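Local coordinates for protein methyltransferase (Streptococcus mutans, PDB 2B78) that probably transfers methyl groups from S-adenosyl-L-methionine, perhaps to RNA, at residues Phe9-Leu14 with Arg24-Asn28; Val18-Ser23 with Lys56-Leu61; Leu31-Val36 with Thr48-Lys53; Tyr73-Leu77 with Gly104-Gly108; Trp123-Tyr129 with Glu151-Phe155. One frame throughout, in Å; residues are numbered along the deposited sequence.

Contact 1. Residues Phe9-Leu14 with Arg24-Asn28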
# COMPACT_ATOMS: atom_id res chain seq x y z
N PHE A 9 -9.15 -24.96 13.39
CA PHE A 9 -8.52 -24.18 12.33
C PHE A 9 -7.81 -22.95 12.88
O PHE A 9 -6.66 -22.66 12.52
CB PHE A 9 -9.56 -23.74 11.30
CG PHE A 9 -9.00 -23.57 9.91
CD1 PHE A 9 -8.66 -24.69 9.15
CD2 PHE A 9 -8.80 -22.31 9.37
CE1 PHE A 9 -8.11 -24.55 7.88
CE2 PHE A 9 -8.25 -22.15 8.10
CZ PHE A 9 -7.91 -23.28 7.35
N ALA A 10 -8.49 -22.20 13.74
CA ALA A 10 -7.89 -21.01 14.33
C ALA A 10 -6.59 -21.39 15.04
O ALA A 10 -5.60 -20.67 14.98
CB ALA A 10 -8.86 -20.37 15.33
N GLU A 11 -6.62 -22.54 15.70
CA GLU A 11 -5.46 -23.06 16.45
C GLU A 11 -4.24 -23.32 15.57
O GLU A 11 -3.15 -22.80 15.84
CB GLU A 11 -5.85 -24.35 17.17
CG GLU A 11 -4.83 -24.83 18.18
CD GLU A 11 -5.17 -26.18 18.78
OE1 GLU A 11 -6.35 -26.41 19.09
OE2 GLU A 11 -4.25 -27.01 18.94
N LYS A 12 -4.39 -24.14 14.53
CA LYS A 12 -3.26 -24.45 13.66
C LYS A 12 -2.65 -23.18 13.08
O LYS A 12 -1.43 -23.07 12.96
CB LYS A 12 -3.69 -25.41 12.54
CG LYS A 12 -4.76 -24.88 11.61
CD LYS A 12 -5.36 -25.99 10.73
CE LYS A 12 -4.69 -26.10 9.36
NZ LYS A 12 -3.28 -26.59 9.37
N LYS A 13 -3.48 -22.20 12.74
CA LYS A 13 -2.96 -20.95 12.19
C LYS A 13 -2.13 -20.22 13.24
O LYS A 13 -1.03 -19.76 12.95
CB LYS A 13 -4.10 -20.07 11.69
CG LYS A 13 -4.76 -20.62 10.43
CD LYS A 13 -6.01 -19.84 10.03
CE LYS A 13 -5.67 -18.49 9.44
NZ LYS A 13 -6.88 -17.82 8.90
N LEU A 14 -2.67 -20.12 14.45
CA LEU A 14 -1.95 -19.46 15.54
C LEU A 14 -0.60 -20.13 15.75
O LEU A 14 0.42 -19.45 15.83
CB LEU A 14 -2.76 -19.50 16.84
CG LEU A 14 -3.90 -18.49 16.97
CD1 LEU A 14 -4.73 -18.81 18.21
CD2 LEU A 14 -3.31 -17.09 17.05
N ARG A 24 -13.85 -15.51 9.73
CA ARG A 24 -14.26 -16.85 9.32
C ARG A 24 -13.87 -17.95 10.30
O ARG A 24 -14.54 -18.98 10.37
CB ARG A 24 -13.68 -17.18 7.94
CG ARG A 24 -14.32 -18.38 7.28
CD ARG A 24 -15.63 -17.98 6.65
NE ARG A 24 -15.42 -16.93 5.66
CZ ARG A 24 -16.40 -16.27 5.04
NH1 ARG A 24 -17.67 -16.57 5.30
NH2 ARG A 24 -16.11 -15.33 4.15
N ASP A 25 -12.80 -17.73 11.05
CA ASP A 25 -12.33 -18.72 12.00
C ASP A 25 -12.79 -18.46 13.44
O ASP A 25 -12.42 -19.20 14.36
CB ASP A 25 -10.79 -18.81 11.95
CG ASP A 25 -10.26 -18.94 10.53
OD1 ASP A 25 -10.98 -19.45 9.65
OD2 ASP A 25 -9.10 -18.53 10.29
N TYR A 26 -13.58 -17.41 13.62
CA TYR A 26 -14.13 -17.03 14.93
C TYR A 26 -15.59 -16.60 14.69
O TYR A 26 -15.99 -15.50 15.06
CB TYR A 26 -13.33 -15.85 15.51
CG TYR A 26 -11.90 -16.21 15.85
CD1 TYR A 26 -11.57 -16.76 17.10
CD2 TYR A 26 -10.87 -16.06 14.92
CE1 TYR A 26 -10.26 -17.14 17.41
CE2 TYR A 26 -9.56 -16.44 15.22
CZ TYR A 26 -9.26 -16.98 16.46
OH TYR A 26 -7.98 -17.39 16.74
N PRO A 27 -16.39 -17.50 14.09
CA PRO A 27 -17.81 -17.31 13.75
C PRO A 27 -18.75 -16.70 14.78
O PRO A 27 -19.41 -15.69 14.50
CB PRO A 27 -18.25 -18.72 13.33
CG PRO A 27 -17.36 -19.61 14.13
CD PRO A 27 -16.03 -18.92 13.98
N ASN A 28 -18.84 -17.31 15.96
CA ASN A 28 -19.74 -16.81 16.99
C ASN A 28 -19.03 -16.11 18.13
O ASN A 28 -19.06 -16.56 19.27
CB ASN A 28 -20.57 -17.97 17.54
CG ASN A 28 -21.34 -18.69 16.45
OD1 ASN A 28 -20.80 -19.57 15.77
ND2 ASN A 28 -22.60 -18.31 16.28
O HOH W 1 -11.36 -21.82 13.62
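A salt bridge leads this contact: K13 NZ lies 2.7 Å from D25 OD2 and donates a hydrogen bond to it, tying a helix to the loop that comes back along its flank. One helical turn earlier a water continues the link, accepting from A10 N at 2.9 Å and donating to D25 O at 2.9 Å. Between these polar links the packing is close, for A10 and D25 have their CA atoms only 5.5 Å apart; a small alanine at this point lets the loop approach. A10 CB also meets Y26, 3.4 Å from its OH and 3.6 Å from its CZ, while L14 CD1 comes within 3.8 Å of Y26 OH. At the outer margin, F9 CD2 lies 3.6 Å from D25 OD1. Within the PUA-like region, Y26 also packs on L21 of strand 20-22 and V58 of strand 57-63, and L14 reaches L46 and L61, so helix 8-16 and this loop cover the sheet together.

Contact 2. Residues Val18-Ser23 with Lys56-Leu61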
# COMPACT_ATOMS: atom_id res chain seq x y z
N VAL A 18 0.43 -17.30 12.28
CA VAL A 18 -0.49 -16.35 11.66
C VAL A 18 -0.98 -15.45 12.79
O VAL A 18 -1.51 -15.94 13.79
CB VAL A 18 -1.67 -17.07 10.98
CG1 VAL A 18 -2.64 -16.06 10.39
CG2 VAL A 18 -1.15 -17.98 9.88
N GLN A 19 -0.79 -14.15 12.64
CA GLN A 19 -1.19 -13.20 13.68
C GLN A 19 -2.59 -12.68 13.50
O GLN A 19 -3.25 -12.31 14.48
CB GLN A 19 -0.21 -12.03 13.71
CG GLN A 19 1.15 -12.36 14.30
CD GLN A 19 2.15 -11.24 14.08
OE1 GLN A 19 1.82 -10.06 14.24
NE2 GLN A 19 3.38 -11.60 13.73
N LEU A 20 -3.05 -12.63 12.25
CA LEU A 20 -4.38 -12.14 11.94
C LEU A 20 -5.47 -13.13 12.38
O LEU A 20 -5.41 -14.32 12.07
CB LEU A 20 -4.50 -11.90 10.44
CG LEU A 20 -5.91 -11.64 9.91
CD1 LEU A 20 -6.47 -10.38 10.55
CD2 LEU A 20 -5.86 -11.50 8.40
N LEU A 21 -6.47 -12.62 13.11
CA LEU A 21 -7.58 -13.45 13.58
C LEU A 21 -8.70 -13.25 12.57
O LEU A 21 -9.35 -12.21 12.55
CB LEU A 21 -8.02 -13.00 14.97
CG LEU A 21 -6.92 -12.96 16.03
CD1 LEU A 21 -7.47 -12.43 17.33
CD2 LEU A 21 -6.34 -14.35 16.23
N SER A 22 -8.92 -14.25 11.72
CA SER A 22 -9.96 -14.14 10.70
C SER A 22 -11.37 -14.35 11.23
O SER A 22 -11.62 -15.24 12.03
CB SER A 22 -9.70 -15.13 9.56
OG SER A 22 -8.62 -14.70 8.75
N SER A 23 -12.28 -13.50 10.77
CA SER A 23 -13.67 -13.58 11.18
C SER A 23 -14.16 -15.00 10.92
O SER A 23 -14.79 -15.63 11.77
CB SER A 23 -14.51 -12.58 10.39
OG SER A 23 -15.84 -12.58 10.84
N LYS A 56 -11.91 -7.91 7.31
CA LYS A 56 -12.31 -9.31 7.49
C LYS A 56 -11.72 -9.92 8.75
O LYS A 56 -11.85 -11.12 9.00
CB LYS A 56 -11.89 -10.13 6.27
CG LYS A 56 -12.69 -9.81 5.02
CD LYS A 56 -14.18 -10.03 5.25
CE LYS A 56 -15.01 -9.63 4.03
NZ LYS A 56 -16.47 -9.81 4.28
N GLY A 57 -11.06 -9.09 9.56
CA GLY A 57 -10.47 -9.59 10.78
C GLY A 57 -11.24 -9.18 12.02
O GLY A 57 -11.98 -8.20 12.00
N VAL A 58 -11.07 -9.94 13.09
CA VAL A 58 -11.73 -9.67 14.36
C VAL A 58 -10.67 -9.35 15.42
O VAL A 58 -11.00 -9.07 16.58
CB VAL A 58 -12.56 -10.89 14.84
CG1 VAL A 58 -13.79 -11.06 13.96
CG2 VAL A 58 -11.70 -12.15 14.80
N GLY A 59 -9.40 -9.39 15.02
CA GLY A 59 -8.34 -9.09 15.96
C GLY A 59 -6.97 -9.56 15.51
O GLY A 59 -6.79 -9.99 14.37
N TRP A 60 -6.00 -9.49 16.43
CA TRP A 60 -4.63 -9.88 16.14
C TRP A 60 -3.96 -10.55 17.32
O TRP A 60 -4.17 -10.16 18.47
CB TRP A 60 -3.77 -8.66 15.79
CG TRP A 60 -4.18 -7.92 14.59
CD1 TRP A 60 -5.05 -6.86 14.52
CD2 TRP A 60 -3.73 -8.16 13.25
NE1 TRP A 60 -5.16 -6.43 13.22
CE2 TRP A 60 -4.36 -7.21 12.42
CE3 TRP A 60 -2.85 -9.08 12.67
CZ2 TRP A 60 -4.14 -7.15 11.04
CZ3 TRP A 60 -2.64 -9.03 11.31
CH2 TRP A 60 -3.28 -8.07 10.51
N LEU A 61 -3.13 -11.54 17.04
CA LEU A 61 -2.37 -12.21 18.09
C LEU A 61 -1.26 -11.23 18.42
O LEU A 61 -0.60 -10.70 17.52
CB LEU A 61 -1.76 -13.51 17.57
CG LEU A 61 -0.71 -14.15 18.49
CD1 LEU A 61 -1.38 -14.71 19.75
CD2 LEU A 61 0.02 -15.25 17.74
O HOH W 2 -0.35 -8.78 15.44
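Strand 20-22 runs antiparallel to strand 59-61, their axes 4.6 Å apart at closest approach and 134° between their directions. Four backbone hydrogen bonds join the segments: L61 N to Q19 O (2.7 Å), L21 N to G59 O (2.9 Å), V58 N to L21 O (2.9 Å) and S23 N to K56 O (3.0 Å). L20 and W60 form a non-hydrogen-bonded pair, as do S22 and G57. The chain turns a corner at V58. At G59 (phi/psi 163/-170°) a CB would be jammed against the carbonyl O of V58 and would clash with L21 CD1, so the missing side chain makes room for the leucine.

On the face carrying L20 and W60, the leucine CD1 sits 4.0 Å from the centroid of the indole six-membered ring and 11° off its normal, a CH-pi contact, while L20 CB lies 3.5 Å from W60 CZ3. L21 CB meets V58 CG2 at 3.8 Å, and S23 CB meets V58 CG1 at 3.9 Å. A water donates to both Q19 OE1 and L61 O, at 2.8 Å each.

W60 NE1 is hydrogen-bonded to Q54. Strand 20-22 is an outermost strand of the five-stranded sheet; strand 57-63 continues it inward to strand 45-54, and helix 8-16 packs against V18, S22 and L61.

Contact 3. Residues Leu31-Val36 with Thr48-Lys53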
# COMPACT_ATOMS: atom_id res chain seq x y z
N LEU A 31 -17.40 -11.11 21.86
CA LEU A 31 -16.46 -10.17 22.47
C LEU A 31 -15.90 -9.21 21.44
O LEU A 31 -15.93 -9.48 20.23
CB LEU A 31 -15.31 -10.95 23.11
CG LEU A 31 -15.62 -12.32 23.72
CD1 LEU A 31 -14.33 -13.01 24.15
CD2 LEU A 31 -16.56 -12.17 24.90
N ASP A 32 -15.38 -8.07 21.91
CA ASP A 32 -14.78 -7.07 21.04
C ASP A 32 -14.05 -5.97 21.82
O ASP A 32 -14.34 -5.73 22.99
CB ASP A 32 -15.83 -6.45 20.11
CG ASP A 32 -15.21 -5.73 18.93
OD1 ASP A 32 -14.04 -6.04 18.59
OD2 ASP A 32 -15.88 -4.87 18.31
N ASN A 33 -13.08 -5.34 21.16
CA ASN A 33 -12.28 -4.27 21.74
C ASN A 33 -11.77 -4.52 23.15
O ASN A 33 -12.19 -3.87 24.10
CB ASN A 33 -13.03 -2.94 21.69
CG ASN A 33 -12.71 -2.14 20.44
OD1 ASN A 33 -12.94 -2.59 19.32
ND2 ASN A 33 -12.18 -0.94 20.64
N GLN A 34 -10.85 -5.47 23.28
CA GLN A 34 -10.28 -5.80 24.57
C GLN A 34 -9.19 -6.83 24.35
O GLN A 34 -9.15 -7.49 23.31
CB GLN A 34 -11.35 -6.36 25.51
CG GLN A 34 -12.07 -7.61 24.98
CD GLN A 34 -13.17 -8.09 25.91
OE1 GLN A 34 -12.92 -8.54 27.03
NE2 GLN A 34 -14.41 -8.00 25.44
N VAL A 35 -8.30 -6.95 25.33
CA VAL A 35 -7.23 -7.93 25.26
C VAL A 35 -7.82 -9.24 25.76
O VAL A 35 -8.63 -9.24 26.69
CB VAL A 35 -6.05 -7.52 26.18
CG1 VAL A 35 -4.98 -8.60 26.17
CG2 VAL A 35 -5.46 -6.20 25.70
N VAL A 36 -7.46 -10.35 25.13
CA VAL A 36 -7.97 -11.65 25.54
C VAL A 36 -6.83 -12.64 25.54
O VAL A 36 -5.73 -12.33 25.07
CB VAL A 36 -9.09 -12.17 24.60
CG1 VAL A 36 -10.24 -11.17 24.55
CG2 VAL A 36 -8.53 -12.41 23.19
N THR A 48 -1.51 -14.21 23.83
CA THR A 48 -2.21 -12.99 24.19
C THR A 48 -2.64 -12.33 22.89
O THR A 48 -1.87 -12.31 21.93
CB THR A 48 -1.27 -12.04 24.97
OG1 THR A 48 -0.84 -12.68 26.18
CG2 THR A 48 -1.98 -10.73 25.33
N ALA A 49 -3.85 -11.79 22.85
CA ALA A 49 -4.34 -11.14 21.64
C ALA A 49 -5.31 -10.02 21.97
O ALA A 49 -5.70 -9.84 23.12
CB ALA A 49 -5.04 -12.18 20.75
N TYR A 50 -5.69 -9.24 20.96
CA TYR A 50 -6.66 -8.18 21.18
C TYR A 50 -7.72 -8.28 20.10
O TYR A 50 -7.45 -8.67 18.96
CB TYR A 50 -5.99 -6.79 21.20
CG TYR A 50 -5.65 -6.14 19.87
CD1 TYR A 50 -6.65 -5.64 19.04
CD2 TYR A 50 -4.33 -5.96 19.48
CE1 TYR A 50 -6.34 -4.98 17.84
CE2 TYR A 50 -4.00 -5.31 18.28
CZ TYR A 50 -5.01 -4.82 17.47
OH TYR A 50 -4.70 -4.15 16.31
N LEU A 51 -8.95 -7.95 20.48
CA LEU A 51 -10.07 -8.00 19.55
C LEU A 51 -10.49 -6.60 19.13
O LEU A 51 -10.54 -5.69 19.94
CB LEU A 51 -11.27 -8.71 20.19
CG LEU A 51 -11.08 -10.15 20.66
CD1 LEU A 51 -12.39 -10.66 21.25
CD2 LEU A 51 -10.64 -11.02 19.50
N SER A 52 -10.79 -6.46 17.84
CA SER A 52 -11.26 -5.21 17.28
C SER A 52 -11.54 -5.49 15.82
O SER A 52 -10.76 -6.18 15.16
CB SER A 52 -10.21 -4.10 17.42
OG SER A 52 -10.76 -2.84 17.06
N LYS A 53 -12.66 -4.99 15.32
CA LYS A 53 -13.01 -5.23 13.94
C LYS A 53 -12.11 -4.47 12.97
O LYS A 53 -11.89 -3.26 13.12
CB LYS A 53 -14.48 -4.86 13.71
CG LYS A 53 -15.44 -6.00 14.07
CD LYS A 53 -16.90 -5.56 14.05
CE LYS A 53 -17.31 -4.93 15.38
NZ LYS A 53 -18.77 -4.60 15.42
O HOH W 3 -14.32 -3.05 16.82
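A beta hairpin with a G1 bulge near its open end brings L31-V36 against T48-K53: N33 and Q34 both face L51, and N33 has the positive phi (44°) found at the first position of such bulges. Beyond it the pairing is regular. L51 N donates to Q34 O at 2.9 Å, and V36 and A49 form a hydrogen-bonded pair, V36 N to A49 O at 2.7 Å and A49 N to V36 O at 3.0 Å. Between them V35 and Y50 make a non-hydrogen-bonded pair with CA atoms 4.1 Å apart, whereas the bond from Q34 N to L51 O is weak at 3.4 Å.

The hairpin, strands 34-39 and 45-54, lies within the sheet of the PUA-like region, and its two faces differ in their neighbours. L51 CD1 meets L31 CB at 3.5 Å and V36 CG1 at 4.0 Å on the side where I2 of strand 2-5 also packs. From the other side the ring of Y50 stacks on F127, its OH bonding to G108 and N125, while N33 ND2 bonds to S126. By the bulge, a water donates to D32 OD2 (2.8 Å) and N33 OD1 (2.9 Å) and accepts from K53 N (3.0 Å).

Contact 4. Residues Tyr73-Leu77 with Gly104-Gly108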
# COMPACT_ATOMS: atom_id res chain seq x y z
N TYR A 73 6.22 -2.40 26.33
CA TYR A 73 6.01 -3.43 25.32
C TYR A 73 6.15 -2.82 23.93
O TYR A 73 6.70 -3.45 23.03
CB TYR A 73 4.63 -4.06 25.48
CG TYR A 73 4.41 -5.22 24.53
CD1 TYR A 73 5.00 -6.46 24.76
CD2 TYR A 73 3.61 -5.07 23.39
CE1 TYR A 73 4.80 -7.53 23.89
CE2 TYR A 73 3.40 -6.13 22.51
CZ TYR A 73 4.00 -7.36 22.77
OH TYR A 73 3.79 -8.42 21.92
N PHE A 74 5.65 -1.60 23.75
CA PHE A 74 5.75 -0.94 22.45
C PHE A 74 7.16 -0.43 22.18
O PHE A 74 7.60 -0.42 21.03
CB PHE A 74 4.71 0.18 22.35
CG PHE A 74 3.30 -0.32 22.21
CD1 PHE A 74 2.90 -1.00 21.06
CD2 PHE A 74 2.39 -0.17 23.24
CE1 PHE A 74 1.60 -1.52 20.95
CE2 PHE A 74 1.10 -0.68 23.14
CZ PHE A 74 0.71 -1.36 21.99
N ILE A 75 7.88 -0.02 23.22
CA ILE A 75 9.26 0.44 23.03
C ILE A 75 10.06 -0.73 22.44
O ILE A 75 10.84 -0.54 21.49
CB ILE A 75 9.89 0.89 24.38
CG1 ILE A 75 9.28 2.23 24.80
CG2 ILE A 75 11.40 1.01 24.27
CD1 ILE A 75 9.64 2.67 26.21
N LYS A 76 9.84 -1.93 22.97
CA LYS A 76 10.53 -3.12 22.49
C LYS A 76 10.17 -3.38 21.03
O LYS A 76 11.04 -3.66 20.21
CB LYS A 76 10.12 -4.35 23.32
CG LYS A 76 10.42 -4.25 24.82
CD LYS A 76 11.92 -4.33 25.09
CE LYS A 76 12.19 -4.44 26.59
NZ LYS A 76 13.65 -4.47 26.88
N LEU A 77 8.88 -3.31 20.71
CA LEU A 77 8.44 -3.53 19.34
C LEU A 77 9.07 -2.55 18.36
O LEU A 77 9.51 -2.95 17.28
CB LEU A 77 6.91 -3.44 19.24
CG LEU A 77 6.11 -4.65 19.72
CD1 LEU A 77 4.63 -4.39 19.52
CD2 LEU A 77 6.54 -5.90 18.93
N GLY A 104 3.66 -7.44 10.00
CA GLY A 104 4.99 -7.63 9.45
C GLY A 104 5.99 -7.25 10.52
O GLY A 104 7.14 -7.69 10.49
N ASP A 105 5.57 -6.43 11.47
CA ASP A 105 6.44 -6.02 12.56
C ASP A 105 5.88 -6.43 13.91
O ASP A 105 6.16 -5.82 14.95
CB ASP A 105 6.69 -4.52 12.51
CG ASP A 105 7.53 -4.12 11.33
OD1 ASP A 105 8.75 -4.42 11.34
OD2 ASP A 105 6.97 -3.52 10.38
N SER A 106 5.07 -7.49 13.86
CA SER A 106 4.45 -8.10 15.04
C SER A 106 3.39 -7.35 15.83
O SER A 106 3.21 -7.61 17.02
CB SER A 106 5.54 -8.61 16.00
OG SER A 106 6.19 -9.74 15.43
N PHE A 107 2.69 -6.43 15.20
CA PHE A 107 1.60 -5.76 15.89
C PHE A 107 0.62 -5.25 14.86
O PHE A 107 0.74 -4.12 14.38
CB PHE A 107 2.08 -4.61 16.77
CG PHE A 107 1.07 -4.22 17.81
CD1 PHE A 107 0.88 -5.00 18.94
CD2 PHE A 107 0.25 -3.11 17.62
CE1 PHE A 107 -0.11 -4.69 19.87
CE2 PHE A 107 -0.75 -2.79 18.54
CZ PHE A 107 -0.93 -3.59 19.66
N GLY A 108 -0.35 -6.08 14.51
CA GLY A 108 -1.34 -5.67 13.53
C GLY A 108 -2.19 -4.50 13.99
O GLY A 108 -2.31 -4.25 15.19
O HOH W 4 4.49 -8.67 19.29
O HOH W 5 8.47 -5.31 16.39
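Helix 71-83 meets the loop between strands 96-101 and 110-115 through aromatic, aliphatic and water-mediated contacts. F74 directs its ring edge at the face of F107 in a T-shaped pair: the centroids are 4.9 Å apart, the planes stand at 85°, and F74 CE1 comes within 3.5 Å of F107 CZ. The arrangement illustrates how one ring can close a gap between a helix and an irregular loop that have no direct hydrogen bond between them.

Aliphatic contact comes from L77, one helical turn further on, which points toward the loop. Its CD1 lies 3.8 Å from F107 CB, and its CD2 is 4.1 Å from S106 CB and 4.0 Å from D105 O. F74 and L77 thus press on F107 from the same helix. This is helix-on-loop packing at the margin of a five-stranded sheet: F107 also touches F100 of strand 96-101, while F74 and I75 also pack on helix 132-142.

Polar links are made through water. One accepts from Y73 OH at 2.7 Å and donates to S106 O at 2.8 Å; a second donates to both L77 O (2.7 Å) and D105 O (2.8 Å). The carboxylate of D105 turns to other partners, bonding to N101 N and forming a salt bridge with R85.

Contact 5. Residues Trp123-Tyr129 with Glu151-Phe155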
# COMPACT_ATOMS: atom_id res chain seq x y z
N TRP A 123 -4.11 4.35 12.12
CA TRP A 123 -4.84 3.45 13.02
C TRP A 123 -5.93 2.71 12.24
O TRP A 123 -6.86 3.33 11.72
CB TRP A 123 -5.47 4.27 14.15
CG TRP A 123 -4.54 5.26 14.78
CD1 TRP A 123 -4.62 6.62 14.71
CD2 TRP A 123 -3.35 4.97 15.55
NE1 TRP A 123 -3.57 7.20 15.38
CE2 TRP A 123 -2.78 6.21 15.91
CE3 TRP A 123 -2.73 3.79 15.97
CZ2 TRP A 123 -1.60 6.30 16.66
CZ3 TRP A 123 -1.56 3.88 16.71
CH2 TRP A 123 -1.01 5.13 17.05
N TYR A 124 -5.82 1.38 12.18
CA TYR A 124 -6.77 0.56 11.43
C TYR A 124 -7.97 0.02 12.21
O TYR A 124 -8.86 -0.60 11.62
CB TYR A 124 -6.03 -0.60 10.75
CG TYR A 124 -5.10 -0.16 9.65
CD1 TYR A 124 -3.98 0.61 9.93
CD2 TYR A 124 -5.35 -0.51 8.32
CE1 TYR A 124 -3.12 1.03 8.92
CE2 TYR A 124 -4.49 -0.09 7.30
CZ TYR A 124 -3.38 0.68 7.61
OH TYR A 124 -2.52 1.10 6.62
N ASN A 125 -7.99 0.23 13.52
CA ASN A 125 -9.12 -0.24 14.31
C ASN A 125 -9.30 0.60 15.57
O ASN A 125 -8.37 1.28 16.01
CB ASN A 125 -8.97 -1.74 14.64
CG ASN A 125 -7.76 -2.04 15.51
OD1 ASN A 125 -7.71 -1.66 16.68
ND2 ASN A 125 -6.77 -2.73 14.93
N SER A 126 -10.50 0.57 16.14
CA SER A 126 -10.78 1.38 17.33
C SER A 126 -9.95 1.02 18.56
O SER A 126 -9.66 1.89 19.39
CB SER A 126 -12.26 1.31 17.68
OG SER A 126 -12.68 -0.03 17.90
N PHE A 127 -9.56 -0.25 18.69
CA PHE A 127 -8.77 -0.62 19.85
C PHE A 127 -7.41 0.06 19.92
O PHE A 127 -7.07 0.68 20.94
CB PHE A 127 -8.56 -2.13 19.92
CG PHE A 127 -7.80 -2.56 21.14
CD1 PHE A 127 -8.39 -2.50 22.40
CD2 PHE A 127 -6.47 -2.96 21.04
CE1 PHE A 127 -7.67 -2.84 23.55
CE2 PHE A 127 -5.74 -3.30 22.17
CZ PHE A 127 -6.34 -3.24 23.43
N VAL A 128 -6.62 -0.05 18.86
CA VAL A 128 -5.31 0.60 18.89
C VAL A 128 -5.49 2.10 19.02
O VAL A 128 -4.67 2.78 19.65
CB VAL A 128 -4.48 0.31 17.62
CG1 VAL A 128 -4.13 -1.17 17.56
CG2 VAL A 128 -5.23 0.74 16.39
N TYR A 129 -6.57 2.62 18.45
CA TYR A 129 -6.82 4.05 18.54
C TYR A 129 -7.03 4.45 19.99
O TYR A 129 -6.52 5.47 20.44
CB TYR A 129 -8.05 4.41 17.70
CG TYR A 129 -8.29 5.90 17.62
CD1 TYR A 129 -7.37 6.74 17.00
CD2 TYR A 129 -9.42 6.48 18.22
CE1 TYR A 129 -7.55 8.12 16.98
CE2 TYR A 129 -9.60 7.87 18.20
CZ TYR A 129 -8.66 8.67 17.58
OH TYR A 129 -8.82 10.04 17.57
N GLU A 151 -1.57 11.74 11.96
CA GLU A 151 -2.22 10.45 12.06
C GLU A 151 -3.43 10.33 11.14
O GLU A 151 -4.11 11.32 10.89
CB GLU A 151 -2.66 10.19 13.51
CG GLU A 151 -3.82 11.08 13.97
CD GLU A 151 -4.18 10.87 15.43
OE1 GLU A 151 -3.93 9.77 15.96
OE2 GLU A 151 -4.71 11.82 16.07
N LYS A 152 -3.67 9.12 10.64
CA LYS A 152 -4.83 8.85 9.79
C LYS A 152 -5.72 7.85 10.53
O LYS A 152 -5.21 6.90 11.12
CB LYS A 152 -4.41 8.21 8.46
CG LYS A 152 -3.47 9.03 7.59
CD LYS A 152 -4.07 10.37 7.21
CE LYS A 152 -3.18 11.10 6.22
NZ LYS A 152 -3.68 12.47 5.92
N ILE A 153 -7.03 8.09 10.52
CA ILE A 153 -7.99 7.18 11.14
C ILE A 153 -8.51 6.32 9.98
O ILE A 153 -9.18 6.83 9.08
CB ILE A 153 -9.17 7.94 11.77
CG1 ILE A 153 -8.66 8.86 12.87
CG2 ILE A 153 -10.18 6.97 12.34
CD1 ILE A 153 -7.72 8.19 13.84
N ARG A 154 -8.20 5.03 10.02
CA ARG A 154 -8.60 4.11 8.95
C ARG A 154 -9.71 3.14 9.34
O ARG A 154 -9.68 1.97 8.94
CB ARG A 154 -7.38 3.32 8.50
CG ARG A 154 -6.18 4.18 8.17
CD ARG A 154 -6.17 4.55 6.71
NE ARG A 154 -6.19 3.33 5.90
CZ ARG A 154 -5.80 3.28 4.63
NH1 ARG A 154 -5.36 4.38 4.03
NH2 ARG A 154 -5.85 2.13 3.97
N PHE A 155 -10.67 3.61 10.12
CA PHE A 155 -11.78 2.76 10.54
C PHE A 155 -13.06 3.57 10.72
O PHE A 155 -14.03 3.10 11.33
CB PHE A 155 -11.45 2.04 11.85
CG PHE A 155 -11.16 2.96 12.99
CD1 PHE A 155 -9.85 3.39 13.25
CD2 PHE A 155 -12.18 3.42 13.82
CE1 PHE A 155 -9.58 4.24 14.32
CE2 PHE A 155 -11.91 4.27 14.89
CZ PHE A 155 -10.61 4.68 15.14
O HOH W 6 -7.62 11.99 15.89
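This is a parallel strand pairing that runs on into packing of a helix start against the chain after the neighbouring strand. W123, at the end of strand 118-123, pairs with I153 of strand 148-153: W123 N donates to K152 O at 3.0 Å, and R154 N to W123 O at 2.8 Å. The indole adds a hydrogen bond from W123 NE1 to E151 OE1 (2.7 Å); that carboxylate oxygen also takes a salt bridge from R132. Parallel neighbours joined through intervening helices, 126-130 and 132-142, make a beta-alpha-beta crossover within a mixed sheet. N125 is the N-cap of the first, its OD1 accepting from V128 N at 2.9 Å. F155 fits against this turn, its CZ 3.6 Å from Y129 CG and its CE2 3.9 Å from S126 CA, with W123 CB 4.1 Å from its CE1. Y124 lays a ring face over R154 CB. A water lies 2.8 Å from Y129 OH and donates to E151 OE2 at 2.9 Å, while K152 NZ bonds to G190, L187 and S162.

Contacts 1, 2 and 3 belong to one PUA-like unit, with contacts 2 and 3 sharing a sheet through neighbouring strands 45-54 and 57-63, while contact 1 sets helix 8-16 and a loop against it. Backbone hydrogen bonds dominate contacts 2 and 3; contact 1 relies on a charge pair, and contact 4, the most buried, on aromatic and aliphatic packing, with bridging waters. Contact 5 combines parallel strand bonds with a helix cap and has exposed residues at its margin. Y50 of contact 3 reaches contact 2 through its backbone and contacts 4 and 5 through its side chain. Contact 1 stays clear of contacts 4 and 5, about 11 and 14 Å away between nearest atoms.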